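Ycf54-like protein (Synechocystis sp. PCC 6803, PDB 5M2P) is probably a component of the magnesium protoporphyrin IX monomethyl ester cyclase, needed for protochlorophyllide formation on the way to chlorophyll. Local coordinates at residues Ala5-Phe16 and Leu86-Ala96. Residues are numbered along the deposited sequence; the frame is centred on the assembly and turned at random. Where two conformers were deposited one is given.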
loop_
_atom_site.group_PDB
_atom_site.type_symbol
_atom_site.label_atom_id
_atom_site.label_comp_id
_atom_site.label_asym_id
_atom_site.label_seq_id
_atom_site.Cartn_x
_atom_site.Cartn_y
_atom_site.Cartn_z
ATOM N N ALA A 5 -6.450 -4.669 12.912
ATOM C CA ALA A 5 -5.375 -3.683 12.897
ATOM C C ALA A 5 -5.730 -2.546 11.937
ATOM O O ALA A 5 -6.556 -2.708 11.028
ATOM C CB ALA A 5 -4.096 -4.358 12.438
ATOM N N THR A 6 -5.097 -1.398 12.128
ATOM C CA THR A 6 -5.160 -0.271 11.196
ATOM C C THR A 6 -4.053 -0.420 10.172
ATOM O O THR A 6 -2.864 -0.521 10.495
ATOM C CB THR A 6 -5.028 1.114 11.869
ATOM O OG1 THR A 6 -6.006 1.244 12.907
ATOM C CG2 THR A 6 -5.253 2.234 10.894
ATOM N N TYR A 7 -4.478 -0.400 8.914
ATOM C CA TYR A 7 -3.593 -0.393 7.775
ATOM C C TYR A 7 -3.600 0.962 7.116
ATOM O O TYR A 7 -4.651 1.597 6.964
ATOM C CB TYR A 7 -4.021 -1.446 6.732
ATOM C CG TYR A 7 -3.876 -2.852 7.262
ATOM C CD1 TYR A 7 -4.820 -3.410 8.122
ATOM C CD2 TYR A 7 -2.766 -3.619 6.940
ATOM C CE1 TYR A 7 -4.640 -4.677 8.662
ATOM C CE2 TYR A 7 -2.587 -4.886 7.471
ATOM C CZ TYR A 7 -3.528 -5.403 8.335
ATOM O OH TYR A 7 -3.343 -6.668 8.865
ATOM N N TYR A 8 -2.414 1.422 6.719
ATOM C CA TYR A 8 -2.236 2.686 6.049
ATOM C C TYR A 8 -1.796 2.373 4.634
ATOM O O TYR A 8 -1.055 1.412 4.429
ATOM C CB TYR A 8 -1.156 3.530 6.780
ATOM C CG TYR A 8 -1.480 3.717 8.218
ATOM C CD1 TYR A 8 -2.345 4.717 8.624
ATOM C CD2 TYR A 8 -0.986 2.854 9.177
ATOM C CE1 TYR A 8 -2.703 4.846 9.949
ATOM C CE2 TYR A 8 -1.338 2.967 10.507
ATOM C CZ TYR A 8 -2.211 3.958 10.892
ATOM O OH TYR A 8 -2.575 4.090 12.213
ATOM N N TYR A 9 -2.207 3.192 3.666
ATOM C CA TYR A 9 -1.864 2.924 2.287
ATOM C C TYR A 9 -1.488 4.185 1.538
ATOM O O TYR A 9 -1.963 5.288 1.836
ATOM C CB TYR A 9 -2.991 2.179 1.530
ATOM C CG TYR A 9 -4.226 3.008 1.272
ATOM C CD1 TYR A 9 -4.296 3.869 0.176
ATOM C CD2 TYR A 9 -5.298 3.010 2.160
ATOM C CE1 TYR A 9 -5.394 4.675 -0.031
ATOM C CE2 TYR A 9 -6.425 3.792 1.943
ATOM C CZ TYR A 9 -6.463 4.643 0.851
ATOM O OH TYR A 9 -7.548 5.454 0.658
ATOM N N ALA A 10 -0.668 3.944 0.518
ATOM C CA ALA A 10 -0.381 4.905 -0.542
ATOM C C ALA A 10 -0.700 4.193 -1.863
ATOM O O ALA A 10 -0.090 3.180 -2.163
ATOM C CB ALA A 10 1.087 5.330 -0.493
ATOM N N LEU A 11 -1.651 4.732 -2.613
ATOM C CA LEU A 11 -2.110 4.142 -3.866
ATOM C C LEU A 11 -1.574 4.929 -5.044
ATOM O O LEU A 11 -1.720 6.139 -5.092
ATOM C CB LEU A 11 -3.625 4.177 -3.889
ATOM C CG LEU A 11 -4.268 3.446 -5.067
ATOM C CD1 LEU A 11 -4.258 1.957 -4.855
ATOM C CD2 LEU A 11 -5.690 3.919 -5.219
ATOM N N ALA A 12 -0.955 4.226 -5.975
ATOM C CA ALA A 12 -0.374 4.789 -7.167
ATOM C C ALA A 12 -0.986 4.103 -8.397
ATOM O O ALA A 12 -1.571 3.029 -8.296
ATOM C CB ALA A 12 1.121 4.494 -7.186
ATOM N N SER A 13 -0.763 4.694 -9.567
ATOM C CA SER A 13 -0.990 3.974 -10.811
ATOM C C SER A 13 0.164 2.993 -11.009
ATOM O O SER A 13 1.280 3.210 -10.572
ATOM C CB SER A 13 -1.086 4.932 -11.998
ATOM O OG SER A 13 0.185 5.517 -12.269
ATOM N N GLN A 14 -0.108 1.891 -11.716
ATOM C CA GLN A 14 0.960 0.977 -12.104
ATOM C C GLN A 14 1.999 1.679 -12.982
ATOM O O GLN A 14 3.178 1.482 -12.812
ATOM C CB GLN A 14 0.359 -0.268 -12.760
ATOM C CG GLN A 14 -0.435 -1.071 -11.710
ATOM C CD GLN A 14 -1.132 -2.272 -12.291
ATOM O OE1 GLN A 14 -0.711 -2.808 -13.326
ATOM N NE2 GLN A 14 -2.197 -2.687 -11.641
ATOM N N LYS A 15 1.516 2.523 -13.899
ATOM C CA LYS A 15 2.369 3.313 -14.770
ATOM C C LYS A 15 3.377 4.183 -13.990
ATOM O O LYS A 15 4.579 4.203 -14.253
ATOM C CB LYS A 15 1.455 4.182 -15.652
ATOM C CG LYS A 15 2.121 5.067 -16.688
ATOM C CD LYS A 15 1.075 5.911 -17.424
ATOM C CE LYS A 15 1.686 6.731 -18.565
ATOM N NZ LYS A 15 0.666 7.188 -19.547
ATOM N N PHE A 16 2.874 4.885 -12.978
ATOM C CA PHE A 16 3.714 5.753 -12.169
ATOM C C PHE A 16 4.737 4.982 -11.390
ATOM O O PHE A 16 5.931 5.328 -11.363
ATOM C CB PHE A 16 2.847 6.603 -11.236
ATOM C CG PHE A 16 3.635 7.369 -10.201
ATOM C CD1 PHE A 16 4.281 8.519 -10.534
ATOM C CD2 PHE A 16 3.722 6.938 -8.907
ATOM C CE1 PHE A 16 4.995 9.222 -9.602
ATOM C CE2 PHE A 16 4.427 7.659 -7.958
ATOM C CZ PHE A 16 5.096 8.767 -8.331
ATOM N N LEU A 86 7.221 9.733 -2.828
ATOM C CA LEU A 86 6.573 9.568 -4.139
ATOM C C LEU A 86 5.723 10.731 -4.582
ATOM O O LEU A 86 5.651 11.015 -5.798
ATOM C CB LEU A 86 5.699 8.323 -4.168
ATOM C CG LEU A 86 6.462 7.026 -4.034
ATOM C CD1 LEU A 86 5.481 5.872 -4.060
ATOM C CD2 LEU A 86 7.503 6.857 -5.132
ATOM N N GLU A 87 5.068 11.371 -3.615
ATOM C CA GLU A 87 4.142 12.506 -3.784
ATOM C C GLU A 87 2.873 12.228 -4.574
ATOM O O GLU A 87 1.771 12.543 -4.096
ATOM C CB GLU A 87 4.833 13.776 -4.307
ATOM C CG GLU A 87 5.564 14.557 -3.224
ATOM C CD GLU A 87 4.630 15.178 -2.196
ATOM O OE1 GLU A 87 3.443 15.397 -2.500
ATOM O OE2 GLU A 87 5.077 15.470 -1.061
ATOM N N TYR A 88 3.009 11.636 -5.760
ATOM C CA TYR A 88 1.841 11.403 -6.626
ATOM C C TYR A 88 1.161 10.058 -6.274
ATOM O O TYR A 88 1.210 9.082 -7.022
ATOM C CB TYR A 88 2.220 11.514 -8.112
ATOM C CG TYR A 88 1.017 11.530 -9.020
ATOM C CD1 TYR A 88 0.078 12.535 -8.926
ATOM C CD2 TYR A 88 0.798 10.511 -9.957
ATOM C CE1 TYR A 88 -1.034 12.575 -9.743
ATOM C CE2 TYR A 88 -0.321 10.534 -10.778
ATOM C CZ TYR A 88 -1.247 11.555 -10.665
ATOM O OH TYR A 88 -2.383 11.602 -11.450
ATOM N N VAL A 89 0.567 10.052 -5.082
ATOM C CA VAL A 89 -0.146 8.936 -4.511
ATOM C C VAL A 89 -1.365 9.449 -3.738
ATOM O O VAL A 89 -1.338 10.548 -3.179
ATOM C CB VAL A 89 0.740 8.098 -3.567
ATOM C CG1 VAL A 89 1.818 7.390 -4.341
ATOM C CG2 VAL A 89 1.317 8.953 -2.465
ATOM N N LEU A 90 -2.390 8.606 -3.667
ATOM C CA LEU A 90 -3.560 8.827 -2.811
ATOM C C LEU A 90 -3.324 8.057 -1.526
ATOM O O LEU A 90 -2.885 6.913 -1.573
ATOM C CB LEU A 90 -4.823 8.297 -3.491
ATOM C CG LEU A 90 -5.214 9.089 -4.728
ATOM C CD1 LEU A 90 -6.145 8.255 -5.605
ATOM C CD2 LEU A 90 -5.837 10.418 -4.337
ATOM N N THR A 91 -3.563 8.652 -0.371
ATOM C CA THR A 91 -3.282 7.964 0.891
ATOM C C THR A 91 -4.537 7.853 1.734
ATOM O O THR A 91 -5.512 8.585 1.553
ATOM C CB THR A 91 -2.210 8.677 1.700
ATOM O OG1 THR A 91 -2.659 9.988 2.029
ATOM C CG2 THR A 91 -0.906 8.757 0.916
ATOM N N GLY A 92 -4.494 6.918 2.664
ATOM C CA GLY A 92 -5.606 6.718 3.580
ATOM C C GLY A 92 -5.328 5.580 4.519
ATOM O O GLY A 92 -4.192 5.124 4.639
ATOM N N GLU A 93 -6.373 5.130 5.190
ATOM C CA GLU A 93 -6.249 4.064 6.176
ATOM C C GLU A 93 -7.560 3.313 6.266
ATOM O O GLU A 93 -8.604 3.817 5.872
ATOM C CB GLU A 93 -5.878 4.607 7.560
ATOM C CG GLU A 93 -6.964 5.399 8.229
ATOM C CD GLU A 93 -6.493 6.052 9.510
ATOM O OE1 GLU A 93 -7.028 5.687 10.581
ATOM O OE2 GLU A 93 -5.590 6.910 9.442
ATOM N N PHE A 94 -7.478 2.117 6.820
ATOM C CA PHE A 94 -8.654 1.279 7.027
ATOM C C PHE A 94 -8.345 0.241 8.087
ATOM O O PHE A 94 -7.196 -0.090 8.335
ATOM C CB PHE A 94 -9.109 0.594 5.728
ATOM C CG PHE A 94 -8.069 -0.264 5.081
ATOM C CD1 PHE A 94 -7.876 -1.567 5.479
ATOM C CD2 PHE A 94 -7.289 0.218 4.048
ATOM C CE1 PHE A 94 -6.932 -2.379 4.867
ATOM C CE2 PHE A 94 -6.344 -0.584 3.421
ATOM C CZ PHE A 94 -6.137 -1.871 3.822
ATOM N N GLU A 95 -9.377 -0.279 8.735
ATOM C CA GLU A 95 -9.238 -1.363 9.680
ATOM C C GLU A 95 -9.525 -2.699 8.964
ATOM O O GLU A 95 -10.425 -2.804 8.108
ATOM C CB GLU A 95 -10.208 -1.187 10.853
ATOM C CG GLU A 95 -10.187 0.188 11.490
ATOM C CD GLU A 95 -8.934 0.449 12.264
ATOM O OE1 GLU A 95 -8.612 -0.382 13.148
ATOM O OE2 GLU A 95 -8.289 1.500 12.005
ATOM N N ALA A 96 -8.804 -3.746 9.339
ATOM C CA ALA A 96 -9.023 -5.078 8.766
ATOM C C ALA A 96 -8.473 -6.125 9.709
ATOM O O ALA A 96 -7.581 -5.818 10.508
ATOM C CB ALA A 96 -8.351 -5.203 7.416
HETATM O O HOH W 1 -5.153 -7.674 10.435
HETATM O O HOH W 2 -7.019 7.688 -0.721
HETATM O O HOH W 3 0.111 7.430 -9.067
#
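Tyr9 lies across the backbone of Gly92: its CG sits between the backbone N and the carbonyl carbon (chi1 70°), which folds the ring over the neighbouring strand. Gly92 CA makes a CH-pi contact with one ring face, 3.8 Å from the centroid of Tyr9, and a side chain at Gly92 would collide with the Tyr9 hydroxyl. A leucine in place of Tyr9 would probably leave the glycine backbone without its aromatic cover and the water shared with Thr91 O without its hydroxyl partner. Two further aromatic contacts meet at Phe94. Tyr7 CB rests over the face of Phe94, with the two rings nearly parallel but slid apart, while Tyr9 CD2 meets the Phe94 edge, 3.9 Å from Phe94 CD2. Backbone bonding is regular: Ala5, Tyr7, Tyr9 and Leu11 form hydrogen-bonded pairs with Ala96, Phe94, Gly92 and Leu90, the shortest bond being Leu11 N to Leu90 O at 2.7 Å. The ladder joins strand 90-96, an outermost strand of the four-stranded antiparallel sheet, to strand 5-13, whose other edge bonds to strand 68-73. On the face that also carries Tyr8 and Ala10, packed against helix 76-86, Thr6 OG1 donates a very short bond (2.5 Å) to Glu95 OE2; the glutamate chain bends at chi2 (-71°) to reach it. Where strand 5-13 runs into its helix, Phe16 packs on the turn leading into strand 90-96. Phe16 receives the edge of Tyr88 on its face, planes at 73°, and Phe16 CE2 approaches Leu86 CB at 4.1 Å. A water accepts from Ser13 N and donates to Tyr88 O, while Ser13 OG caps the helix through Phe16 N.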